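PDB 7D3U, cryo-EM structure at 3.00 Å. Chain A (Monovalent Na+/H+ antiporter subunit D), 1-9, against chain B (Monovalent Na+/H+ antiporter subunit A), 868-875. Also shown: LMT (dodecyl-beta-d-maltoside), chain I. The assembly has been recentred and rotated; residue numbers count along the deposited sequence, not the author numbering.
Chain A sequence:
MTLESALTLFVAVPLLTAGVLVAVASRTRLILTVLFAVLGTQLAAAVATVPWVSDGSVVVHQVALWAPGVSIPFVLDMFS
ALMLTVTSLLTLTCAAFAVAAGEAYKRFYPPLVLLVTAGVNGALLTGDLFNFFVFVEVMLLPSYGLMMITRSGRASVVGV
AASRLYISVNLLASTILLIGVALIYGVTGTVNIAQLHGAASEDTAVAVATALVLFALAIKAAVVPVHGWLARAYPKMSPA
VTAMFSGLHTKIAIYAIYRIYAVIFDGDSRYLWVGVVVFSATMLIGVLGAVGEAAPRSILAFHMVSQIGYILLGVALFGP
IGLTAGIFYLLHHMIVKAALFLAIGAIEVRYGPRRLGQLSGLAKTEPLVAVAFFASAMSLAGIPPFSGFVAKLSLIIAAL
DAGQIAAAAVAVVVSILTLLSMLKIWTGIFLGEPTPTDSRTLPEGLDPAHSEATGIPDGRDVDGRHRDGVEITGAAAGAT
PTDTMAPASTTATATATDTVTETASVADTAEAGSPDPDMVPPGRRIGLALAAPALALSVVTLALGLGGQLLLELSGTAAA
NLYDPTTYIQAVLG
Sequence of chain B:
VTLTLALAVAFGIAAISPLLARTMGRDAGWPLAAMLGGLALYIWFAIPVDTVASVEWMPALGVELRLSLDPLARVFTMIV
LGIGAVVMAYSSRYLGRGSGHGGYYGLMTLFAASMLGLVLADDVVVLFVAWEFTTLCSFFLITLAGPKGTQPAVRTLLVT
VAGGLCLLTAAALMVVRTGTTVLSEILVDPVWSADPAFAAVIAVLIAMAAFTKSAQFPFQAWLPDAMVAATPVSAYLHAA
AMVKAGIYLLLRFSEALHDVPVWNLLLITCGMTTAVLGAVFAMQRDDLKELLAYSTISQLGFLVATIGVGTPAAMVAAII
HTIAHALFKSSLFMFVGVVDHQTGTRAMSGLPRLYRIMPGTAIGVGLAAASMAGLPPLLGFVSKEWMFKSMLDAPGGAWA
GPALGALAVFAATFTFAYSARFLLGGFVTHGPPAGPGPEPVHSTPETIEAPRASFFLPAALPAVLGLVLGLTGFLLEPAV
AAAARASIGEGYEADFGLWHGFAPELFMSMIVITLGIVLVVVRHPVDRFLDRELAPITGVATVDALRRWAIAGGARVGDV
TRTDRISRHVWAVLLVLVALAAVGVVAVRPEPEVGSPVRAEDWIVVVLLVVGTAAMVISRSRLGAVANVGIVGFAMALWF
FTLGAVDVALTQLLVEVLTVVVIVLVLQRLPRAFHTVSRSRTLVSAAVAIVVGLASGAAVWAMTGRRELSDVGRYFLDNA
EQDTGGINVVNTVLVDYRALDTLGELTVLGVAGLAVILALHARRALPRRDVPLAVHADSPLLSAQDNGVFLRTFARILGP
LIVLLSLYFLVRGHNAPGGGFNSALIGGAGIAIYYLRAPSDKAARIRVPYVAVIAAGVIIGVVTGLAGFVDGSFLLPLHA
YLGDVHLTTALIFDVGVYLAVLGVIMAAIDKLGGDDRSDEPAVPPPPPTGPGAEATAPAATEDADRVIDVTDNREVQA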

# COMPACT_ATOMS: atom_id res chain seq x y z
N MET A 1 17.32 -31.51 -11.18
CA MET A 1 17.15 -31.14 -9.78
C MET A 1 18.48 -31.15 -9.04
O MET A 1 19.22 -32.13 -9.09
CB MET A 1 16.16 -32.08 -9.10
CG MET A 1 14.70 -31.74 -9.34
SD MET A 1 14.13 -30.37 -8.32
CE MET A 1 14.46 -30.99 -6.68
N THR A 2 18.78 -30.04 -8.36
CA THR A 2 20.00 -29.93 -7.58
C THR A 2 19.75 -29.28 -6.22
O THR A 2 20.70 -28.79 -5.60
CB THR A 2 21.07 -29.13 -8.35
OG1 THR A 2 20.57 -27.82 -8.64
CG2 THR A 2 21.29 -29.74 -9.73
N LEU A 3 18.49 -29.23 -5.78
CA LEU A 3 18.05 -28.66 -4.51
C LEU A 3 18.13 -27.13 -4.58
O LEU A 3 17.60 -26.44 -3.70
CB LEU A 3 18.86 -29.23 -3.34
CG LEU A 3 18.36 -29.15 -1.90
CD1 LEU A 3 18.61 -27.80 -1.24
CD2 LEU A 3 16.87 -29.49 -1.84
N GLU A 4 18.73 -26.61 -5.64
CA GLU A 4 18.62 -25.20 -5.99
C GLU A 4 17.72 -24.98 -7.20
O GLU A 4 17.17 -23.89 -7.34
CB GLU A 4 20.00 -24.59 -6.28
CG GLU A 4 21.02 -24.82 -5.19
CD GLU A 4 22.42 -24.51 -5.64
OE1 GLU A 4 22.63 -24.31 -6.85
OE2 GLU A 4 23.33 -24.46 -4.78
N SER A 5 17.59 -25.98 -8.07
CA SER A 5 16.56 -25.92 -9.10
C SER A 5 15.17 -25.90 -8.47
O SER A 5 14.23 -25.37 -9.07
CB SER A 5 16.70 -27.11 -10.04
OG SER A 5 18.05 -27.32 -10.40
N ALA A 6 15.03 -26.45 -7.27
CA ALA A 6 13.78 -26.42 -6.54
C ALA A 6 13.50 -25.06 -5.91
O ALA A 6 12.45 -24.90 -5.27
CB ALA A 6 13.76 -27.50 -5.46
N LEU A 7 14.40 -24.09 -6.06
CA LEU A 7 14.13 -22.74 -5.58
C LEU A 7 13.00 -22.10 -6.37
O LEU A 7 12.26 -21.28 -5.83
CB LEU A 7 15.39 -21.89 -5.67
CG LEU A 7 15.57 -20.80 -4.62
CD1 LEU A 7 15.10 -21.29 -3.27
CD2 LEU A 7 17.03 -20.39 -4.55
N THR A 8 12.87 -22.45 -7.65
CA THR A 8 11.79 -21.92 -8.47
C THR A 8 10.43 -22.48 -8.09
O THR A 8 9.41 -21.93 -8.53
CB THR A 8 12.06 -22.22 -9.95
OG1 THR A 8 12.51 -23.58 -10.08
CG2 THR A 8 13.13 -21.29 -10.48
N LEU A 9 10.38 -23.54 -7.27
CA LEU A 9 9.10 -24.09 -6.85
C LEU A 9 8.33 -23.16 -5.93
O LEU A 9 7.16 -23.42 -5.65
CB LEU A 9 9.31 -25.44 -6.17
CG LEU A 9 9.74 -26.58 -7.09
CD1 LEU A 9 9.59 -27.92 -6.40
CD2 LEU A 9 8.95 -26.56 -8.38
N GLY B 868 10.75 -28.96 -17.33
CA GLY B 868 12.17 -28.77 -17.54
C GLY B 868 13.02 -29.53 -16.54
O GLY B 868 14.16 -29.91 -16.85
N PHE B 869 12.49 -29.78 -15.34
CA PHE B 869 13.22 -30.54 -14.34
C PHE B 869 13.65 -31.91 -14.84
O PHE B 869 14.51 -32.55 -14.23
CB PHE B 869 12.36 -30.71 -13.08
CG PHE B 869 12.18 -29.44 -12.29
CD1 PHE B 869 13.20 -28.97 -11.48
CD2 PHE B 869 11.00 -28.73 -12.36
CE1 PHE B 869 13.03 -27.80 -10.76
CE2 PHE B 869 10.83 -27.57 -11.63
CZ PHE B 869 11.85 -27.11 -10.83
N VAL B 870 13.05 -32.39 -15.94
CA VAL B 870 13.49 -33.65 -16.55
C VAL B 870 14.97 -33.56 -16.90
O VAL B 870 15.75 -34.47 -16.59
CB VAL B 870 12.63 -33.97 -17.78
CG1 VAL B 870 13.34 -34.97 -18.67
CG2 VAL B 870 11.28 -34.50 -17.35
N ASP B 871 15.37 -32.48 -17.56
CA ASP B 871 16.78 -32.24 -17.89
C ASP B 871 17.03 -30.74 -17.75
O ASP B 871 16.82 -29.97 -18.69
CB ASP B 871 17.12 -32.74 -19.29
CG ASP B 871 18.54 -33.25 -19.40
OD1 ASP B 871 19.46 -32.42 -19.56
OD2 ASP B 871 18.74 -34.48 -19.32
N GLY B 872 17.49 -30.33 -16.57
CA GLY B 872 17.77 -28.94 -16.31
C GLY B 872 17.04 -28.38 -15.10
O GLY B 872 17.24 -28.85 -13.98
N SER B 873 16.19 -27.38 -15.33
CA SER B 873 15.49 -26.72 -14.24
C SER B 873 14.15 -26.21 -14.76
O SER B 873 13.69 -26.59 -15.84
CB SER B 873 16.34 -25.59 -13.65
OG SER B 873 15.92 -24.34 -14.16
N PHE B 874 13.53 -25.32 -13.98
CA PHE B 874 12.20 -24.82 -14.31
C PHE B 874 12.24 -23.94 -15.55
O PHE B 874 13.17 -23.15 -15.74
CB PHE B 874 11.63 -24.05 -13.13
CG PHE B 874 10.22 -23.57 -13.33
CD1 PHE B 874 9.20 -24.47 -13.59
CD2 PHE B 874 9.91 -22.22 -13.23
CE1 PHE B 874 7.91 -24.03 -13.76
CE2 PHE B 874 8.62 -21.78 -13.41
CZ PHE B 874 7.62 -22.68 -13.68
N LEU B 875 11.22 -24.08 -16.39
CA LEU B 875 11.06 -23.26 -17.60
C LEU B 875 12.26 -23.40 -18.53
O LEU B 875 12.85 -22.42 -18.98
CB LEU B 875 10.80 -21.80 -17.24
CG LEU B 875 9.34 -21.43 -16.98
CD1 LEU B 875 9.24 -20.05 -16.39
CD2 LEU B 875 8.53 -21.52 -18.26
C1B LMT I . 23.12 -27.39 4.38
C2B LMT I . 24.02 -28.45 3.71
C3B LMT I . 25.41 -27.85 3.39
C4B LMT I . 26.01 -27.10 4.60
C5B LMT I . 24.94 -26.19 5.25
C6B LMT I . 24.72 -24.94 4.40
O1B LMT I . 21.91 -27.98 4.72
O2B LMT I . 24.13 -29.49 4.59
O3B LMT I . 25.39 -27.10 2.24
O4' LMT I . 26.47 -28.00 5.55
O5B LMT I . 23.73 -26.86 5.51
O6B LMT I . 25.06 -23.82 5.11
C1' LMT I . 17.89 -27.56 3.70
C2' LMT I . 18.86 -27.84 2.53
C3' LMT I . 20.29 -28.25 3.00
C4' LMT I . 20.75 -27.40 4.18
C5' LMT I . 19.62 -27.55 5.20
C6' LMT I . 19.95 -27.14 6.60
O1' LMT I . 16.87 -26.76 3.26
O2' LMT I . 18.36 -28.89 1.80
O3' LMT I . 21.17 -28.14 1.97
O5' LMT I . 18.52 -26.83 4.73
O6' LMT I . 21.02 -26.29 6.51
C1 LMT I . 15.77 -27.43 2.70
C2 LMT I . 15.49 -26.69 1.43
C3 LMT I . 14.14 -26.87 0.84
C4 LMT I . 14.09 -26.05 -0.42
C5 LMT I . 12.73 -25.48 -0.61
C6 LMT I . 12.42 -25.24 -2.04
C7 LMT I . 11.15 -25.93 -2.40
C8 LMT I . 10.02 -24.98 -2.25
C9 LMT I . 8.67 -25.60 -2.39
C10 LMT I . 7.67 -24.49 -2.48
C11 LMT I . 6.29 -24.96 -2.19
C12 LMT I . 5.29 -23.87 -2.35

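No hydrogen bond crosses between the two stretches; packing joins them, with 337 Å² buried over both sides. Gly B868 makes no contact across the stretches, but Ser B873 O lies 2.1 Å from where an ideal CB of Gly B868 would sit, so a side chain would clash there.

Phe B869 carries the largest share, 96 Å². Its CA-CB bond points sideways, yet with chi1 at -71° (m) the ring end comes nearer to chain A. Met A1 SD lies 3.6 Å from Phe B869 CD1 and 4.4 Å from the ring centroid, 50° off the normal, an oblique sulfur-aromatic contact. Ser A5 O meets the ring edge, 3.2 Å from Phe B869 CE1, while Leu A9 CD2 adds an apolar contact 3.8 Å from Phe B869 CZ.

The CA-to-CB bonds of Val B870 and Asp B871 point away, and these residues take no part. At Gly B872, phi/psi of 125/-118° would jam a CB against the preceding carbonyl, which calls for glycine; its own O approaches Met A1 N at 3.9 Å. Ser B873 is small enough for close backbone approach: its CB is 3.9 Å from Ser A5 CB, and the CA atoms are 5.3 Å apart.

The CA-to-CB bond of Phe B874 points toward chain A, bringing its CB to 3.2 Å from Thr A8 OG1. That hydroxyl donates to Ser A5 O at 2.7 Å, so its polarity is satisfied within chain A.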